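Local coordinates for ABC transporter, substrate-binding protein (Clostridium perfringens, PDB 4EDP), which probably captures a solute outside the cell membrane and delivers it to the permease of an ABC transporter, as other bacterial extracellular solute-binding proteins do, at residues A[55-60]-A[276-281]; A[66-71]-A[76-81]. All coordinates share one frame; numbering follows the deposited sequence.

Contact 1 (A[55-60]-A[276-281]); sequences EPFAKE and KDLAYE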
loop_
_atom_site.group_PDB
_atom_site.type_symbol
_atom_site.label_atom_id
_atom_site.label_comp_id
_atom_site.label_asym_id
_atom_site.label_seq_id
_atom_site.Cartn_x
_atom_site.Cartn_y
_atom_site.Cartn_z
ATOM N N GLU A 55 10.060 12.276 18.048
ATOM C CA GLU A 55 10.666 13.222 18.977
ATOM C C GLU A 55 9.867 14.503 19.164
ATOM O O GLU A 55 9.703 14.968 20.304
ATOM C CB GLU A 55 12.103 13.533 18.565
ATOM C CG GLU A 55 13.112 12.458 18.948
ATOM C CD GLU A 55 13.405 12.411 20.451
ATOM O OE1 GLU A 55 12.641 13.007 21.249
ATOM O OE2 GLU A 55 14.422 11.782 20.838
ATOM N N PRO A 56 9.370 15.090 18.063
ATOM C CA PRO A 56 8.617 16.311 18.271
ATOM C C PRO A 56 7.382 16.078 19.130
ATOM O O PRO A 56 7.075 16.896 19.996
ATOM C CB PRO A 56 8.260 16.744 16.851
ATOM C CG PRO A 56 9.362 16.190 16.028
ATOM C CD PRO A 56 9.635 14.853 16.634
ATOM N N PHE A 57 6.697 14.958 18.905
ATOM C CA PHE A 57 5.510 14.602 19.684
ATOM C C PHE A 57 5.899 14.423 21.154
ATOM O O PHE A 57 5.284 15.008 22.052
ATOM C CB PHE A 57 4.878 13.315 19.141
ATOM C CG PHE A 57 3.621 12.909 19.862
ATOM C CD1 PHE A 57 2.402 13.443 19.497
ATOM C CD2 PHE A 57 3.667 11.996 20.896
ATOM C CE1 PHE A 57 1.239 13.079 20.162
ATOM C CE2 PHE A 57 2.516 11.618 21.565
ATOM C CZ PHE A 57 1.297 12.164 21.201
ATOM N N ALA A 58 6.930 13.619 21.384
ATOM C CA ALA A 58 7.435 13.347 22.736
ATOM C C ALA A 58 7.750 14.623 23.512
ATOM O O ALA A 58 7.437 14.729 24.701
ATOM C CB ALA A 58 8.669 12.459 22.662
ATOM N N LYS A 59 8.387 15.583 22.848
ATOM C CA LYS A 59 8.746 16.850 23.477
ATOM C C LYS A 59 7.529 17.733 23.721
ATOM O O LYS A 59 7.432 18.415 24.745
ATOM C CB LYS A 59 9.758 17.616 22.621
ATOM C CG LYS A 59 11.136 16.960 22.526
ATOM C CD LYS A 59 12.129 17.853 21.780
ATOM C CE LYS A 59 13.542 17.251 21.758
ATOM N NZ LYS A 59 13.597 15.931 21.059
ATOM N N GLU A 60 6.604 17.732 22.772
ATOM C CA GLU A 60 5.400 18.533 22.898
ATOM C C GLU A 60 4.496 18.071 24.045
ATOM O O GLU A 60 3.909 18.903 24.755
ATOM C CB GLU A 60 4.618 18.513 21.574
ATOM C CG GLU A 60 3.226 19.148 21.629
ATOM C CD GLU A 60 3.236 20.611 22.040
ATOM O OE1 GLU A 60 4.325 21.232 22.081
ATOM O OE2 GLU A 60 2.141 21.149 22.322
ATOM N N LYS A 276 -4.614 5.139 26.142
ATOM C CA LYS A 276 -5.421 5.455 24.951
ATOM C C LYS A 276 -5.614 6.938 24.634
ATOM O O LYS A 276 -5.626 7.324 23.464
ATOM C CB LYS A 276 -6.748 4.704 25.001
ATOM C CG LYS A 276 -6.535 3.193 24.933
ATOM C CD LYS A 276 -7.840 2.429 24.936
ATOM C CE LYS A 276 -7.603 0.947 24.822
ATOM N NZ LYS A 276 -8.906 0.208 24.874
ATOM N N ASP A 277 -5.754 7.789 25.646
ATOM C CA ASP A 277 -5.914 9.216 25.355
ATOM C C ASP A 277 -4.708 9.733 24.575
ATOM O O ASP A 277 -4.873 10.446 23.581
ATOM C CB ASP A 277 -6.109 10.023 26.632
ATOM C CG ASP A 277 -7.457 9.785 27.256
ATOM O OD1 ASP A 277 -8.371 9.339 26.530
ATOM O OD2 ASP A 277 -7.610 10.060 28.457
ATOM N N LEU A 278 -3.508 9.353 25.017
ATOM C CA LEU A 278 -2.273 9.760 24.357
ATOM C C LEU A 278 -2.198 9.123 22.953
ATOM O O LEU A 278 -1.697 9.737 22.002
ATOM C CB LEU A 278 -1.065 9.321 25.193
ATOM C CG LEU A 278 0.312 9.832 24.780
ATOM C CD1 LEU A 278 0.394 11.344 24.961
ATOM C CD2 LEU A 278 1.419 9.149 25.592
ATOM N N ALA A 279 -2.673 7.884 22.843
ATOM C CA ALA A 279 -2.701 7.167 21.561
ATOM C C ALA A 279 -3.559 7.932 20.551
ATOM O O ALA A 279 -3.158 8.100 19.394
ATOM C CB ALA A 279 -3.233 5.753 21.753
ATOM N N TYR A 280 -4.741 8.382 20.983
ATOM C CA TYR A 280 -5.605 9.173 20.102
ATOM C C TYR A 280 -4.916 10.471 19.678
ATOM O O TYR A 280 -4.985 10.859 18.520
ATOM C CB TYR A 280 -6.937 9.504 20.772
ATOM C CG TYR A 280 -7.975 8.424 20.654
ATOM C CD1 TYR A 280 -8.699 8.275 19.481
ATOM C CD2 TYR A 280 -8.266 7.573 21.712
ATOM C CE1 TYR A 280 -9.665 7.295 19.361
ATOM C CE2 TYR A 280 -9.239 6.587 21.599
ATOM C CZ TYR A 280 -9.932 6.455 20.422
ATOM O OH TYR A 280 -10.901 5.482 20.270
ATOM N N GLU A 281 -4.278 11.160 20.625
ATOM C CA GLU A 281 -3.563 12.398 20.314
ATOM C C GLU A 281 -2.497 12.137 19.261
ATOM O O GLU A 281 -2.301 12.940 18.343
ATOM C CB GLU A 281 -2.938 13.022 21.585
ATOM C CG GLU A 281 -3.967 13.612 22.534
ATOM C CD GLU A 281 -3.373 14.096 23.847
ATOM O OE1 GLU A 281 -2.219 13.755 24.161
ATOM O OE2 GLU A 281 -4.080 14.797 24.582
#

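Contact 2 (A[66-71]-A[76-81]); sequences VLDIGN and LTKMKN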
loop_
_atom_site.group_PDB
_atom_site.type_symbol
_atom_site.label_atom_id
_atom_site.label_comp_id
_atom_site.label_asym_id
_atom_site.label_seq_id
_atom_site.Cartn_x
_atom_site.Cartn_y
_atom_site.Cartn_z
ATOM N N VAL A 66 8.789 4.729 22.871
ATOM C CA VAL A 66 9.574 3.518 22.751
ATOM C C VAL A 66 9.094 2.750 21.537
ATOM O O VAL A 66 7.892 2.518 21.376
ATOM C CB VAL A 66 9.429 2.643 24.000
ATOM C CG1 VAL A 66 9.916 1.225 23.729
ATOM C CG2 VAL A 66 10.181 3.271 25.160
ATOM N N LEU A 67 10.018 2.373 20.663
ATOM C CA LEU A 67 9.635 1.633 19.474
ATOM C C LEU A 67 9.881 0.139 19.623
ATOM O O LEU A 67 10.872 -0.280 20.216
ATOM C CB LEU A 67 10.392 2.142 18.245
ATOM C CG LEU A 67 10.341 3.634 17.917
ATOM C CD1 LEU A 67 11.000 3.875 16.555
ATOM C CD2 LEU A 67 8.923 4.150 17.899
ATOM N N ASP A 68 8.955 -0.657 19.108
ATOM C CA ASP A 68 9.069 -2.104 19.097
ATOM C C ASP A 68 9.078 -2.375 17.604
ATOM O O ASP A 68 8.033 -2.287 16.934
ATOM C CB ASP A 68 7.887 -2.753 19.811
ATOM C CG ASP A 68 8.015 -4.274 19.912
ATOM O OD1 ASP A 68 8.205 -4.945 18.876
ATOM O OD2 ASP A 68 7.886 -4.807 21.029
ATOM N N ILE A 69 10.261 -2.657 17.062
ATOM C CA ILE A 69 10.387 -2.790 15.611
ATOM C C ILE A 69 10.430 -4.213 15.071
ATOM O O ILE A 69 10.738 -5.157 15.789
ATOM C CB ILE A 69 11.614 -1.999 15.095
ATOM C CG1 ILE A 69 12.920 -2.682 15.472
ATOM C CG2 ILE A 69 11.596 -0.570 15.633
ATOM C CD1 ILE A 69 14.139 -1.912 15.005
ATOM N N GLY A 70 10.123 -4.340 13.785
ATOM C CA GLY A 70 10.106 -5.625 13.087
ATOM C C GLY A 70 9.229 -5.495 11.856
ATOM O O GLY A 70 8.671 -4.425 11.602
ATOM N N ASN A 71 9.101 -6.564 11.077
ATOM C CA ASN A 71 8.260 -6.503 9.873
ATOM C C ASN A 71 6.778 -6.710 10.219
ATOM O O ASN A 71 6.442 -7.075 11.345
ATOM C CB ASN A 71 8.761 -7.474 8.783
ATOM C CG ASN A 71 8.690 -8.935 9.194
ATOM O OD1 ASN A 71 7.714 -9.388 9.785
ATOM N ND2 ASN A 71 9.723 -9.694 8.839
ATOM N N LEU A 76 2.780 -8.431 14.048
ATOM C CA LEU A 76 1.386 -8.851 14.200
ATOM C C LEU A 76 1.271 -10.194 14.925
ATOM O O LEU A 76 0.445 -10.364 15.810
ATOM C CB LEU A 76 0.688 -8.951 12.841
ATOM C CG LEU A 76 -0.772 -9.428 12.937
ATOM C CD1 LEU A 76 -1.604 -8.476 13.807
ATOM C CD2 LEU A 76 -1.402 -9.598 11.555
ATOM N N THR A 77 2.095 -11.152 14.539
ATOM C CA THR A 77 2.056 -12.472 15.161
ATOM C C THR A 77 2.324 -12.406 16.655
ATOM O O THR A 77 1.617 -13.045 17.446
ATOM C CB THR A 77 3.070 -13.423 14.508
ATOM O OG1 THR A 77 2.765 -13.536 13.113
ATOM C CG2 THR A 77 3.026 -14.798 15.164
ATOM N N LYS A 78 3.327 -11.621 17.041
ATOM C CA LYS A 78 3.691 -11.493 18.448
ATOM C C LYS A 78 2.542 -10.928 19.274
ATOM O O LYS A 78 2.188 -11.495 20.306
ATOM C CB LYS A 78 4.951 -10.632 18.626
ATOM C CG LYS A 78 5.524 -10.692 20.040
ATOM C CD LYS A 78 6.823 -9.895 20.224
ATOM C CE LYS A 78 6.601 -8.401 20.076
ATOM N NZ LYS A 78 7.817 -7.608 20.373
ATOM N N MET A 79 1.947 -9.827 18.819
ATOM C CA MET A 79 0.845 -9.208 19.571
ATOM C C MET A 79 -0.427 -10.066 19.592
ATOM O O MET A 79 -1.147 -10.038 20.578
ATOM C CB MET A 79 0.571 -7.748 19.154
ATOM C CG MET A 79 0.056 -7.507 17.752
ATOM S SD MET A 79 -0.072 -5.727 17.362
ATOM C CE MET A 79 1.651 -5.241 17.225
ATOM N N LYS A 80 -0.698 -10.840 18.540
ATOM C CA LYS A 80 -1.875 -11.733 18.539
ATOM C C LYS A 80 -1.730 -12.869 19.556
ATOM O O LYS A 80 -2.719 -13.351 20.113
ATOM C CB LYS A 80 -2.111 -12.374 17.167
ATOM C CG LYS A 80 -2.655 -11.448 16.109
ATOM C CD LYS A 80 -2.811 -12.169 14.763
ATOM C CE LYS A 80 -3.782 -13.336 14.839
ATOM N NZ LYS A 80 -3.930 -13.987 13.522
ATOM N N ASN A 81 -0.500 -13.304 19.789
ATOM C CA ASN A 81 -0.253 -14.411 20.709
ATOM C C ASN A 81 0.205 -14.016 22.103
ATOM O O ASN A 81 0.392 -14.880 22.957
ATOM C CB ASN A 81 0.767 -15.372 20.098
ATOM C CG ASN A 81 0.220 -16.105 18.893
ATOM O OD1 ASN A 81 -0.994 -16.148 18.674
ATOM N ND2 ASN A 81 1.109 -16.698 18.112
#

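Contact 1 (A[55-60]-A[276-281])
The ring of Phe57 reaches across to Leu278 and Glu281 on helix 276-286. Its far end does the touching. CZ lies 4.0 Å from CD1 of Leu278, and CE2 is equally near that methyl group. CZ also comes within 3.9 Å of the backbone O of Leu278. On the neighbouring corner of the ring, CE1 approaches the backbone C of Glu281 at 4.0 Å. The ring therefore meets one methyl group and, obliquely, the backbone of the helix turn from 278 to 281. The CD1 branch brings the end of Leu278 nearer than its CB direction alone would. Of the Glu281 side chain, CB lies 4.3 Å from CZ of Phe57.

Phe57 has CG anti to the backbone N (chi1 -178°), which carries the ring toward helix 276-286. The two helix backbones stay well apart here: the nearest pair of CA atoms, those of Phe57 and Glu281, is 9.4 Å apart. Around the same ring, Phe282 meets it edge-to-face, and the rings of His61 and Tyr285 also meet it. Leu37, on strand 37-41, contacts both Phe57 and Leu278. Behind the second helix, Ala279 and Tyr280 rest on Ile269 of strand 262-269.

No hydrogen bond or salt bridge joins the two segments. The Glu55-Lys59 salt bridge belongs to helix 46-61 alone. Phe57 is buried, whereas Glu281 is exposed. The chemistry is thus that of van der Waals contact within an aromatic cluster, with one ring bridging two helices that lie far apart in sequence.

Contact 2 (A[66-71]-A[76-81])
Asp68 and Lys78 point toward each other, and both have CG anti to the backbone N (chi1 -176° for Asp68 and -169° for Lys78). The lysine chain then bends once, at chi3 (67°), and its end comes to the carboxylate from the opposite direction. The ammonium group is the part that makes the contact. Lys78 NZ donates to Asp68 OD2 at 2.9 Å and uses the syn lone pair of that oxygen. A second bond, from Lys78 NZ to Asp68 OD1 at 3.1 Å, is weak. The result is a salt bridge in which one ammonium group is shared unequally by both carboxylate oxygens. CE of Lys78 follows behind, 3.9 Å from OD2 of Asp68.

This ion pair is the one close contact between the two segments, and it lies at the surface. Lys78 is exposed and was modelled in two conformers. The geometry given is that of one, so the bridge may not be permanent. The backbone of Asp68 is hydrogen-bonded to Val39 and Thr41 of the parallel strand 37-41.

The chain turns between the partners at Gly70 and Asn71. Asn71 is the N-cap residue of helix 72-81, and its side chain caps a backbone N of that helix. Its own backbone N is hydrogen-bonded to Glu74 OE1. Gly70 O accepts a hydrogen bond from Arg75 NE, which ties the turn to the helix. Leu76 packs on Phe96 and Gln99 of helix 94-103, while Met79 touches Ser40 of strand 37-41. Here a parallel strand passes through a short turn into a helix with an Asn N-cap, a strand-to-helix step of the alpha/beta lobes found in periplasmic-binding-protein folds.

Contacts 1 and 2 belong to the same alpha/beta lobe, with centres 20 Å apart. Their nearest atoms are about 8 Å apart, and they do not touch. In chain order come 55-60, 66-71, 76-81 and finally 276-281, so contact 2 falls wholly between the two halves of contact 1. Helix 46-61 leads directly to strand 65-69, which pairs in parallel with strand 37-41. Contact 2 is local, joining a strand to the helix that follows it. Contact 1 is long-range and brings a late helix back to the early part of the lobe. Such a return of the chain is consistent with the two-lobed fold of solute-binding proteins.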